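Local coordinates for thermophilic dibenzothiophene desulfurization enzyme C (Paenibacillus sp. A11-2, PDB 5XDC), which probably catalyses the flavin-dependent oxidation of dibenzothiophene to its sulfoxide and sulfone, using FMNH2 and molecular oxygen, at residues F104-P107 with E108-A111; R319-E322 with L323-N327; T41-A44 with E45-I49; V221-P224 with D225-L228. One frame throughout, in Å; residues are numbered along the deposited sequence.

Contact 1. Residues F104-P107 with E108-A111; sequences FASP and EQKA
Gln-109 reaches back along the chain to Ser-106, and from CB to OE1 its side chain stays close to that residue. CB lies near Ser-106 OG, and CG comes closer still, at 3.2 Å from the same oxygen. With CG anti to the carbonyl carbon (chi1 -73°) and the chain extended beyond it, the amide is carried back to the backbone N of the N-cap residue. There Gln-109 OE1 accepts from Ser-106 N at 2.9 Å, with the N-H in the carbonyl plane on a lone pair and an N-H...O angle of 171°. In return Gln-109 N donates to Ser-106 OG, also at 2.9 Å. These reciprocal bonds make a capping box, with Ser-106 as the N-cap of helix 107-119, just after helix 85-104 has ended. OE1 also touches Ala-105 CA, while NE2, at the other branch of the tip, leaves the box to donate to Leu-227 O and Asp-225 O. Lys-110 runs along the neighbouring side of the turn: its CG packs 3.9 Å from Ala-105 CB, its CE passes Ala-105 O at 3.5 Å, and its NZ donates to Asp-102 O. Regular helical bonding starts with Lys-110 N to Ser-106 O at 3.0 Å.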
loop_
_atom_site.group_PDB
_atom_site.type_symbol
_atom_site.label_atom_id
_atom_site.label_comp_id
_atom_site.label_asym_id
_atom_site.label_seq_id
_atom_site.Cartn_x
_atom_site.Cartn_y
_atom_site.Cartn_z
ATOM N N PHE B 104 -1.370 32.214 26.664
ATOM C CA PHE B 104 -0.371 33.248 26.894
ATOM C C PHE B 104 -0.932 34.543 27.465
ATOM O O PHE B 104 -0.163 35.312 28.055
ATOM C CB PHE B 104 0.374 33.569 25.589
ATOM C CG PHE B 104 1.380 32.530 25.201
ATOM C CD1 PHE B 104 2.662 32.561 25.716
ATOM C CD2 PHE B 104 1.036 31.513 24.336
ATOM C CE1 PHE B 104 3.579 31.608 25.366
ATOM C CE2 PHE B 104 1.953 30.544 23.990
ATOM C CZ PHE B 104 3.225 30.598 24.498
ATOM N N ALA B 105 -2.228 34.802 27.322
ATOM C CA ALA B 105 -2.803 36.048 27.812
ATOM C C ALA B 105 -2.857 36.052 29.334
ATOM O O ALA B 105 -2.938 35.007 29.983
ATOM C CB ALA B 105 -4.202 36.254 27.241
ATOM N N SER B 106 -2.792 37.250 29.905
ATOM C CA SER B 106 -2.963 37.399 31.335
ATOM C C SER B 106 -4.431 37.236 31.712
ATOM O O SER B 106 -5.327 37.421 30.883
ATOM C CB SER B 106 -2.479 38.774 31.778
ATOM O OG SER B 106 -3.399 39.756 31.353
ATOM N N PRO B 107 -4.713 36.915 32.981
ATOM C CA PRO B 107 -6.114 36.921 33.420
ATOM C C PRO B 107 -6.804 38.248 33.170
ATOM O O PRO B 107 -7.979 38.272 32.789
ATOM C CB PRO B 107 -6.007 36.591 34.919
ATOM C CG PRO B 107 -4.738 35.852 35.045
ATOM C CD PRO B 107 -3.805 36.469 34.047
ATOM N N GLU B 108 -6.099 39.367 33.350
ATOM C CA GLU B 108 -6.720 40.666 33.113
ATOM C C GLU B 108 -7.083 40.847 31.644
ATOM O O GLU B 108 -8.172 41.342 31.322
ATOM C CB GLU B 108 -5.792 41.793 33.575
ATOM C CG GLU B 108 -5.606 41.891 35.084
ATOM C CD GLU B 108 -4.759 40.771 35.658
ATOM O OE1 GLU B 108 -3.910 40.210 34.925
ATOM O OE2 GLU B 108 -4.945 40.448 36.853
ATOM N N GLN B 109 -6.179 40.452 30.738
ATOM C CA GLN B 109 -6.465 40.517 29.306
ATOM C C GLN B 109 -7.692 39.690 28.955
ATOM O O GLN B 109 -8.582 40.142 28.222
ATOM C CB GLN B 109 -5.249 40.023 28.512
ATOM C CG GLN B 109 -4.073 40.985 28.494
ATOM C CD GLN B 109 -2.865 40.456 27.754
ATOM O OE1 GLN B 109 -2.337 39.381 28.067
ATOM N NE2 GLN B 109 -2.390 41.231 26.790
ATOM N N LYS B 110 -7.759 38.461 29.474
ATOM C CA LYS B 110 -8.886 37.595 29.155
ATOM C C LYS B 110 -10.183 38.156 29.704
ATOM O O LYS B 110 -11.236 38.050 29.064
ATOM C CB LYS B 110 -8.660 36.195 29.709
ATOM C CG LYS B 110 -7.443 35.499 29.208
ATOM C CD LYS B 110 -7.456 34.095 29.758
ATOM C CE LYS B 110 -6.088 33.534 29.856
ATOM N NZ LYS B 110 -6.121 32.166 30.430
ATOM N N ALA B 111 -10.130 38.751 30.900
ATOM C CA ALA B 111 -11.332 39.320 31.487
ATOM C C ALA B 111 -11.909 40.416 30.609
ATOM O O ALA B 111 -13.128 40.619 30.583
ATOM C CB ALA B 111 -11.020 39.854 32.883
HETATM O O HOH W 1 0.089 38.626 28.234
HETATM O O HOH W 2 -2.694 32.303 30.095
#

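Contact 2. Residues R319-E322 with L323-N327; sequences RVQE and LWERN. With SO4 (sulfate ion), chain K; SO4 (sulfate ion), chain N.
Leu-323 lays its CD2 methyl over the centre of one face of the Arg-319 guanidinium, 3.7 Å above the plane, while its N closes a helical turn on Arg-319 O. Trp-324 bonds through its N to Val-320 O; its indole leads away to meet Trp-70 edge-to-face. Glu-325 receives the amide of Gln-321, whose NE2 donates to Glu-325 OE2 at 2.8 Å and 173°; the oxygen is met on its anti side, somewhat out of the carboxylate plane, and the two flat groups are turned 77° apart. Arg-326 then folds back, bent at chi2 (-78°), to bring its guanidinium edge to Glu-322: NH2 and OE2 form a salt bridge of 2.7 Å with the planes nearly perpendicular. The same NH2 donates to O2 of the chain K sulfate at 2.9 Å, an oxygen that Arg-319 NH1 also grips at 2.9 Å. An alanine in place of Arg-326 is likely to leave Glu-322 OE2 without its counter-charge and the chain K sulfate held less firmly. Asn-327 N binds the chain N sulfate at 2.8 Å. The C-terminal end of helix 293-324 thus presents an anion site: both guanidinium groups gather round the chain K sulfate, probably from the crystallisation liquor, with Glu-322 probably balancing part of their charge.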
loop_
_atom_site.group_PDB
_atom_site.type_symbol
_atom_site.label_atom_id
_atom_site.label_comp_id
_atom_site.label_asym_id
_atom_site.label_seq_id
_atom_site.Cartn_x
_atom_site.Cartn_y
_atom_site.Cartn_z
ATOM N N ARG B 319 -7.849 13.700 25.978
ATOM C CA ARG B 319 -6.597 14.006 26.649
ATOM C C ARG B 319 -6.226 15.478 26.493
ATOM O O ARG B 319 -5.703 16.094 27.427
ATOM C CB ARG B 319 -5.492 13.104 26.106
ATOM C CG ARG B 319 -4.164 13.285 26.781
ATOM C CD ARG B 319 -4.250 13.100 28.306
ATOM N NE ARG B 319 -2.918 13.095 28.891
ATOM C CZ ARG B 319 -2.665 12.986 30.191
ATOM N NH1 ARG B 319 -3.657 12.873 31.053
ATOM N NH2 ARG B 319 -1.414 12.985 30.625
ATOM N N VAL B 320 -6.478 16.062 25.321
ATOM C CA VAL B 320 -6.294 17.507 25.169
ATOM C C VAL B 320 -7.064 18.247 26.260
ATOM O O VAL B 320 -6.544 19.169 26.905
ATOM C CB VAL B 320 -6.744 17.967 23.772
ATOM C CG1 VAL B 320 -6.840 19.497 23.725
ATOM C CG2 VAL B 320 -5.796 17.438 22.698
ATOM N N GLN B 321 -8.332 17.878 26.445
ATOM C CA GLN B 321 -9.166 18.562 27.431
ATOM C C GLN B 321 -8.598 18.388 28.833
ATOM O O GLN B 321 -8.554 19.348 29.616
ATOM C CB GLN B 321 -10.600 18.047 27.361
ATOM C CG GLN B 321 -11.554 18.725 28.343
ATOM C CD GLN B 321 -11.726 20.205 28.050
ATOM O OE1 GLN B 321 -11.610 20.639 26.903
ATOM N NE2 GLN B 321 -12.005 20.987 29.084
ATOM N N GLU B 322 -8.143 17.177 29.165
ATOM C CA GLU B 322 -7.597 16.944 30.504
ATOM C C GLU B 322 -6.416 17.869 30.779
ATOM O O GLU B 322 -6.342 18.507 31.838
ATOM C CB GLU B 322 -7.191 15.473 30.664
ATOM C CG GLU B 322 -6.545 15.152 32.018
ATOM C CD GLU B 322 -7.551 15.037 33.151
ATOM O OE1 GLU B 322 -8.741 15.351 32.928
ATOM O OE2 GLU B 322 -7.147 14.632 34.266
ATOM N N LEU B 323 -5.481 17.968 29.835
ATOM C CA LEU B 323 -4.302 18.791 30.074
ATOM C C LEU B 323 -4.612 20.280 29.965
ATOM O O LEU B 323 -3.943 21.091 30.612
ATOM C CB LEU B 323 -3.184 18.403 29.110
ATOM C CG LEU B 323 -2.647 16.970 29.264
ATOM C CD1 LEU B 323 -1.507 16.749 28.331
ATOM C CD2 LEU B 323 -2.214 16.669 30.704
ATOM N N TRP B 324 -5.610 20.644 29.161
ATOM C CA TRP B 324 -6.071 22.030 29.067
ATOM C C TRP B 324 -6.574 22.550 30.401
ATOM O O TRP B 324 -6.466 23.751 30.677
ATOM C CB TRP B 324 -7.185 22.097 28.039
ATOM C CG TRP B 324 -7.891 23.404 27.773
ATOM C CD1 TRP B 324 -9.147 23.749 28.181
ATOM C CD2 TRP B 324 -7.421 24.491 26.969
ATOM N NE1 TRP B 324 -9.483 24.984 27.689
ATOM C CE2 TRP B 324 -8.438 25.460 26.942
ATOM C CE3 TRP B 324 -6.239 24.732 26.261
ATOM C CZ2 TRP B 324 -8.312 26.654 26.235
ATOM C CZ3 TRP B 324 -6.114 25.919 25.566
ATOM C CH2 TRP B 324 -7.142 26.863 25.559
ATOM N N GLU B 325 -7.160 21.675 31.214
ATOM C CA GLU B 325 -7.701 22.060 32.511
ATOM C C GLU B 325 -6.649 22.084 33.613
ATOM O O GLU B 325 -6.944 22.579 34.705
ATOM C CB GLU B 325 -8.832 21.103 32.901
ATOM C CG GLU B 325 -10.067 21.202 32.026
ATOM C CD GLU B 325 -11.080 20.118 32.340
ATOM O OE1 GLU B 325 -10.807 19.298 33.242
ATOM O OE2 GLU B 325 -12.139 20.081 31.690
ATOM N N ARG B 326 -5.437 21.595 33.359
ATOM C CA ARG B 326 -4.404 21.555 34.387
ATOM C C ARG B 326 -3.773 22.928 34.565
ATOM O O ARG B 326 -3.654 23.705 33.617
ATOM C CB ARG B 326 -3.306 20.557 34.027
ATOM C CG ARG B 326 -3.777 19.135 33.847
ATOM C CD ARG B 326 -4.002 18.441 35.164
ATOM N NE ARG B 326 -4.592 17.119 34.981
ATOM C CZ ARG B 326 -3.896 16.006 34.769
ATOM N NH1 ARG B 326 -2.576 16.037 34.716
ATOM N NH2 ARG B 326 -4.529 14.853 34.616
ATOM N N ASN B 327 -3.347 23.217 35.798
ATOM C CA ASN B 327 -2.594 24.441 36.035
ATOM C C ASN B 327 -1.170 24.327 35.529
ATOM O O ASN B 327 -0.603 25.313 35.057
ATOM C CB ASN B 327 -2.591 24.781 37.527
ATOM C CG ASN B 327 -3.981 25.045 38.060
ATOM O OD1 ASN B 327 -4.772 25.756 37.436
ATOM N ND2 ASN B 327 -4.296 24.456 39.213
HETATM S S SO4 K . -1.576 12.392 34.434
HETATM O O1 SO4 K . -1.559 11.065 35.048
HETATM O O2 SO4 K . -2.889 12.624 33.831
HETATM O O3 SO4 K . -1.335 13.411 35.459
HETATM O O4 SO4 K . -0.493 12.447 33.454
HETATM S S SO4 N . -2.597 20.788 38.384
HETATM O O1 SO4 N . -2.610 19.327 38.366
HETATM O O2 SO4 N . -3.852 21.298 37.830
HETATM O O3 SO4 N . -2.465 21.264 39.762
HETATM O O4 SO4 N . -1.448 21.256 37.608
HETATM O O HOH W 3 -11.052 16.367 31.465
#

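Contact 3. Residues T41-A44 with E45-I49; sequences TPKA and ERDAI
Lys-43 and Asp-47, one helical turn apart, supply the ionic part of this contact. The lysine NZ meets Asp-47 OD1 at 2.8 Å in a salt bridge that uses the syn lone pair of that oxygen, while Lys-43 CE passes OD2 at 3.2 Å. The lysine starts with CG anti to its amide nitrogen (chi1 170°) and then bends at chi2 (59°), which turns an initially outward chain back along the helix. Both ends have second partners: NZ also pairs with Asp-164, and OD1 with Arg-50. Asp-164 is shared, its other oxygen taking Arg-46 NE, so one carboxylate ties two basic residues of this turn to the loop that carries it. The Arg-46 guanidinium also makes a cation-pi contact with Phe-123.

Backbone hydrogen bonds establish the helix. Pro-42 occupies the N-cap position of helix 43-52 and is the centre of an inverse gamma turn, so the chain turns sharply just as the helix begins. Its carbonyl accepts from Arg-46 N at 2.9 Å and 167°, and Lys-43 O and Ala-44 O follow with Asp-47 N and Ala-48 N.

Van der Waals contacts add to these. Arg-46 CG lies 3.3 Å from Pro-42 O, and Thr-41 CG2 lies 4.2 Å from Arg-46 CD. Glu-45, bent at chi2, curls toward the cap, bringing OE1 to 3.5 Å from Pro-42 CB.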
loop_
_atom_site.group_PDB
_atom_site.type_symbol
_atom_site.label_atom_id
_atom_site.label_comp_id
_atom_site.label_asym_id
_atom_site.label_seq_id
_atom_site.Cartn_x
_atom_site.Cartn_y
_atom_site.Cartn_z
ATOM N N THR B 41 -13.710 35.410 -0.170
ATOM C CA THR B 41 -14.087 35.391 1.234
ATOM C C THR B 41 -15.535 34.950 1.381
ATOM O O THR B 41 -16.433 35.603 0.822
ATOM C CB THR B 41 -13.885 36.778 1.837
ATOM O OG1 THR B 41 -12.525 37.190 1.624
ATOM C CG2 THR B 41 -14.192 36.777 3.335
ATOM N N PRO B 42 -15.816 33.879 2.104
ATOM C CA PRO B 42 -17.204 33.423 2.297
ATOM C C PRO B 42 -17.880 34.184 3.430
ATOM O O PRO B 42 -18.157 33.666 4.510
ATOM C CB PRO B 42 -17.014 31.938 2.614
ATOM C CG PRO B 42 -15.744 31.914 3.373
ATOM C CD PRO B 42 -14.856 32.970 2.762
ATOM N N LYS B 43 -18.128 35.463 3.172
ATOM C CA LYS B 43 -18.571 36.375 4.222
ATOM C C LYS B 43 -19.906 35.932 4.813
ATOM O O LYS B 43 -20.087 35.925 6.035
ATOM C CB LYS B 43 -18.660 37.789 3.642
ATOM C CG LYS B 43 -19.340 38.814 4.532
ATOM C CD LYS B 43 -18.634 38.960 5.841
ATOM C CE LYS B 43 -19.190 40.155 6.623
ATOM N NZ LYS B 43 -18.746 40.148 8.044
ATOM N N ALA B 44 -20.863 35.559 3.961
ATOM C CA ALA B 44 -22.178 35.176 4.468
ATOM C C ALA B 44 -22.071 33.999 5.420
ATOM O O ALA B 44 -22.722 33.972 6.474
ATOM C CB ALA B 44 -23.111 34.826 3.316
ATOM N N GLU B 45 -21.239 33.024 5.065
ATOM C CA GLU B 45 -21.098 31.823 5.870
ATOM C C GLU B 45 -20.339 32.119 7.157
ATOM O O GLU B 45 -20.666 31.571 8.216
ATOM C CB GLU B 45 -20.395 30.744 5.040
ATOM C CG GLU B 45 -21.243 30.178 3.910
ATOM C CD GLU B 45 -21.434 31.136 2.741
ATOM O OE1 GLU B 45 -20.527 31.961 2.469
ATOM O OE2 GLU B 45 -22.501 31.042 2.082
ATOM N N ARG B 46 -19.322 32.980 7.084
ATOM C CA ARG B 46 -18.644 33.424 8.293
ATOM C C ARG B 46 -19.627 34.123 9.232
ATOM O O ARG B 46 -19.582 33.920 10.447
ATOM C CB ARG B 46 -17.469 34.339 7.936
ATOM C CG ARG B 46 -16.295 33.608 7.251
ATOM C CD ARG B 46 -15.235 34.580 6.773
ATOM N NE ARG B 46 -14.706 35.374 7.879
ATOM C CZ ARG B 46 -13.707 34.996 8.677
ATOM N NH1 ARG B 46 -13.092 33.833 8.480
ATOM N NH2 ARG B 46 -13.317 35.766 9.676
ATOM N N ASP B 47 -20.544 34.923 8.684
ATOM C CA ASP B 47 -21.531 35.584 9.541
ATOM C C ASP B 47 -22.525 34.582 10.127
ATOM O O ASP B 47 -22.963 34.733 11.274
ATOM C CB ASP B 47 -22.266 36.681 8.765
ATOM C CG ASP B 47 -21.408 37.924 8.528
ATOM O OD1 ASP B 47 -20.349 38.082 9.172
ATOM O OD2 ASP B 47 -21.816 38.773 7.691
ATOM N N ALA B 48 -22.892 33.542 9.376
ATOM C CA ALA B 48 -23.728 32.494 9.957
ATOM C C ALA B 48 -23.028 31.830 11.137
ATOM O O ALA B 48 -23.664 31.512 12.148
ATOM C CB ALA B 48 -24.099 31.455 8.901
ATOM N N ILE B 49 -21.718 31.605 11.029
ATOM C CA ILE B 49 -20.976 31.054 12.157
ATOM C C ILE B 49 -20.989 32.037 13.325
ATOM O O ILE B 49 -21.124 31.640 14.492
ATOM C CB ILE B 49 -19.544 30.683 11.718
ATOM C CG1 ILE B 49 -19.604 29.502 10.743
ATOM C CG2 ILE B 49 -18.676 30.367 12.931
ATOM C CD1 ILE B 49 -18.260 29.148 10.125
#

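Contact 4. Residues V221-P224 with D225-L228; sequences VVYP and DELL
The turn leaving strand 220-222, a strand of the mixed sheet that along the chain comes between the helical N-terminal and C-terminal parts of this acyl-CoA dehydrogenase-like fold, is closed here by one glutamate. Glu-226 swings back beside Tyr-223, its chain extended beyond CG, and OE1 accepts from Tyr-223 N at 3.0 Å. The bond is straight, 171° at the hydrogen, but the N-H comes from above the carboxylate plane, 35° out of it. The backbone answers in the other direction: Glu-226 N donates to Tyr-223 O at 2.9 Å, again from well above the carbonyl plane, so this residue pair is held by two bonds of opposite sense. A weak bond from Leu-227 N to Pro-224 O, 3.4 Å long, continues the turn.

The tyrosine ring and the glutamate point the same way, their planes 41° apart, with Tyr-223 CD2 3.5 Å from Glu-226 OE1. Asp-225 OD1 approaches Tyr-223 CB, also to 3.5 Å. The apolar contact joins Val-222 CG2 to Leu-227 CD2 at 3.5 Å, and the side chains cross at about a right angle.

Glu-226 OE2 pairs with Arg-193, whose NH1 also bonds Val-221 O. A glutamine in place of Glu-226 would probably leave Arg-193 without its counter-charge and weaken its hold on the turn. One carboxylate therefore does double work, accepting a backbone N-H through OE1 and balancing a positive charge through OE2, which couples the end of the strand to the Arg-193 loop.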
loop_
_atom_site.group_PDB
_atom_site.type_symbol
_atom_site.label_atom_id
_atom_site.label_comp_id
_atom_site.label_asym_id
_atom_site.label_seq_id
_atom_site.Cartn_x
_atom_site.Cartn_y
_atom_site.Cartn_z
ATOM N N VAL B 221 1.511 49.854 14.737
ATOM C CA VAL B 221 1.808 49.936 16.167
ATOM C C VAL B 221 0.934 48.931 16.905
ATOM O O VAL B 221 -0.288 48.922 16.731
ATOM C CB VAL B 221 1.578 51.357 16.706
ATOM C CG1 VAL B 221 1.997 51.420 18.173
ATOM C CG2 VAL B 221 2.343 52.370 15.895
ATOM N N VAL B 222 1.554 48.051 17.694
ATOM C CA VAL B 222 0.803 47.207 18.615
ATOM C C VAL B 222 1.132 47.649 20.036
ATOM O O VAL B 222 2.305 47.825 20.403
ATOM C CB VAL B 222 1.020 45.696 18.379
ATOM C CG1 VAL B 222 1.663 45.401 17.046
ATOM C CG2 VAL B 222 1.704 44.994 19.513
ATOM N N TYR B 223 0.093 47.861 20.804
ATOM C CA TYR B 223 0.164 48.528 22.090
ATOM C C TYR B 223 0.406 47.515 23.193
ATOM O O TYR B 223 0.194 46.308 23.005
ATOM C CB TYR B 223 -1.126 49.308 22.326
ATOM C CG TYR B 223 -1.380 50.317 21.217
ATOM C CD1 TYR B 223 -0.511 51.385 21.021
ATOM C CD2 TYR B 223 -2.442 50.171 20.346
ATOM C CE1 TYR B 223 -0.724 52.301 19.989
ATOM C CE2 TYR B 223 -2.660 51.080 19.313
ATOM C CZ TYR B 223 -1.788 52.133 19.144
ATOM O OH TYR B 223 -2.006 53.031 18.116
ATOM N N PRO B 224 0.884 47.964 24.354
ATOM C CA PRO B 224 1.357 46.991 25.345
ATOM C C PRO B 224 0.262 46.097 25.864
ATOM O O PRO B 224 0.553 44.954 26.252
ATOM C CB PRO B 224 1.953 47.878 26.448
ATOM C CG PRO B 224 2.309 49.150 25.736
ATOM C CD PRO B 224 1.196 49.344 24.768
ATOM N N ASP B 225 -0.987 46.557 25.872
ATOM C CA ASP B 225 -2.074 45.731 26.379
ATOM C C ASP B 225 -2.523 44.695 25.359
ATOM O O ASP B 225 -3.404 43.885 25.671
ATOM C CB ASP B 225 -3.264 46.597 26.829
ATOM C CG ASP B 225 -3.830 47.469 25.723
ATOM O OD1 ASP B 225 -3.052 47.953 24.882
ATOM O OD2 ASP B 225 -5.061 47.688 25.709
ATOM N N GLU B 226 -1.924 44.691 24.163
ATOM C CA GLU B 226 -2.246 43.713 23.128
ATOM C C GLU B 226 -1.199 42.612 23.014
ATOM O O GLU B 226 -1.443 41.611 22.328
ATOM C CB GLU B 226 -2.404 44.433 21.777
ATOM C CG GLU B 226 -3.525 45.461 21.792
ATOM C CD GLU B 226 -3.570 46.366 20.559
ATOM O OE1 GLU B 226 -2.498 46.661 19.979
ATOM O OE2 GLU B 226 -4.695 46.780 20.193
ATOM N N LEU B 227 -0.045 42.786 23.642
ATOM C CA LEU B 227 1.018 41.797 23.604
ATOM C C LEU B 227 0.658 40.561 24.418
ATOM O O LEU B 227 0.051 40.644 25.493
ATOM C CB LEU B 227 2.308 42.412 24.125
ATOM C CG LEU B 227 2.771 43.606 23.294
ATOM C CD1 LEU B 227 3.842 44.365 24.036
ATOM C CD2 LEU B 227 3.287 43.136 21.970
ATOM N N LEU B 228 1.033 39.405 23.883
ATOM C CA LEU B 228 0.769 38.115 24.508
ATOM C C LEU B 228 2.077 37.629 25.109
ATOM O O LEU B 228 2.972 37.161 24.394
ATOM C CB LEU B 228 0.211 37.131 23.490
ATOM C CG LEU B 228 -1.129 37.550 22.904
ATOM C CD1 LEU B 228 -1.457 36.715 21.671
ATOM C CD2 LEU B 228 -2.212 37.441 23.962
#

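Overall arrangement
Contacts 1 and 4 are surface turns that touch each other, their centres 12 Å apart: shared hydrogen bonds and packing on Leu-228 join the end of helix 85-104 and the start of helix 107-119 to the loop that follows strand 220-222. Contacts 2 and 3 are partly buried and stand apart, with nearest atoms about 17 Å from each other. Contacts 1 and 3 both start helices of the N-terminal domain, one with a serine capping box, the other with a proline and a salt bridge, whereas contact 2 lies at a C-terminal helix end and gathers anions. Of the four, contact 3 alone lies near the flavin site, the side chain of Arg-46 being about 8 Å from that of the FMN-binding Tyr-93.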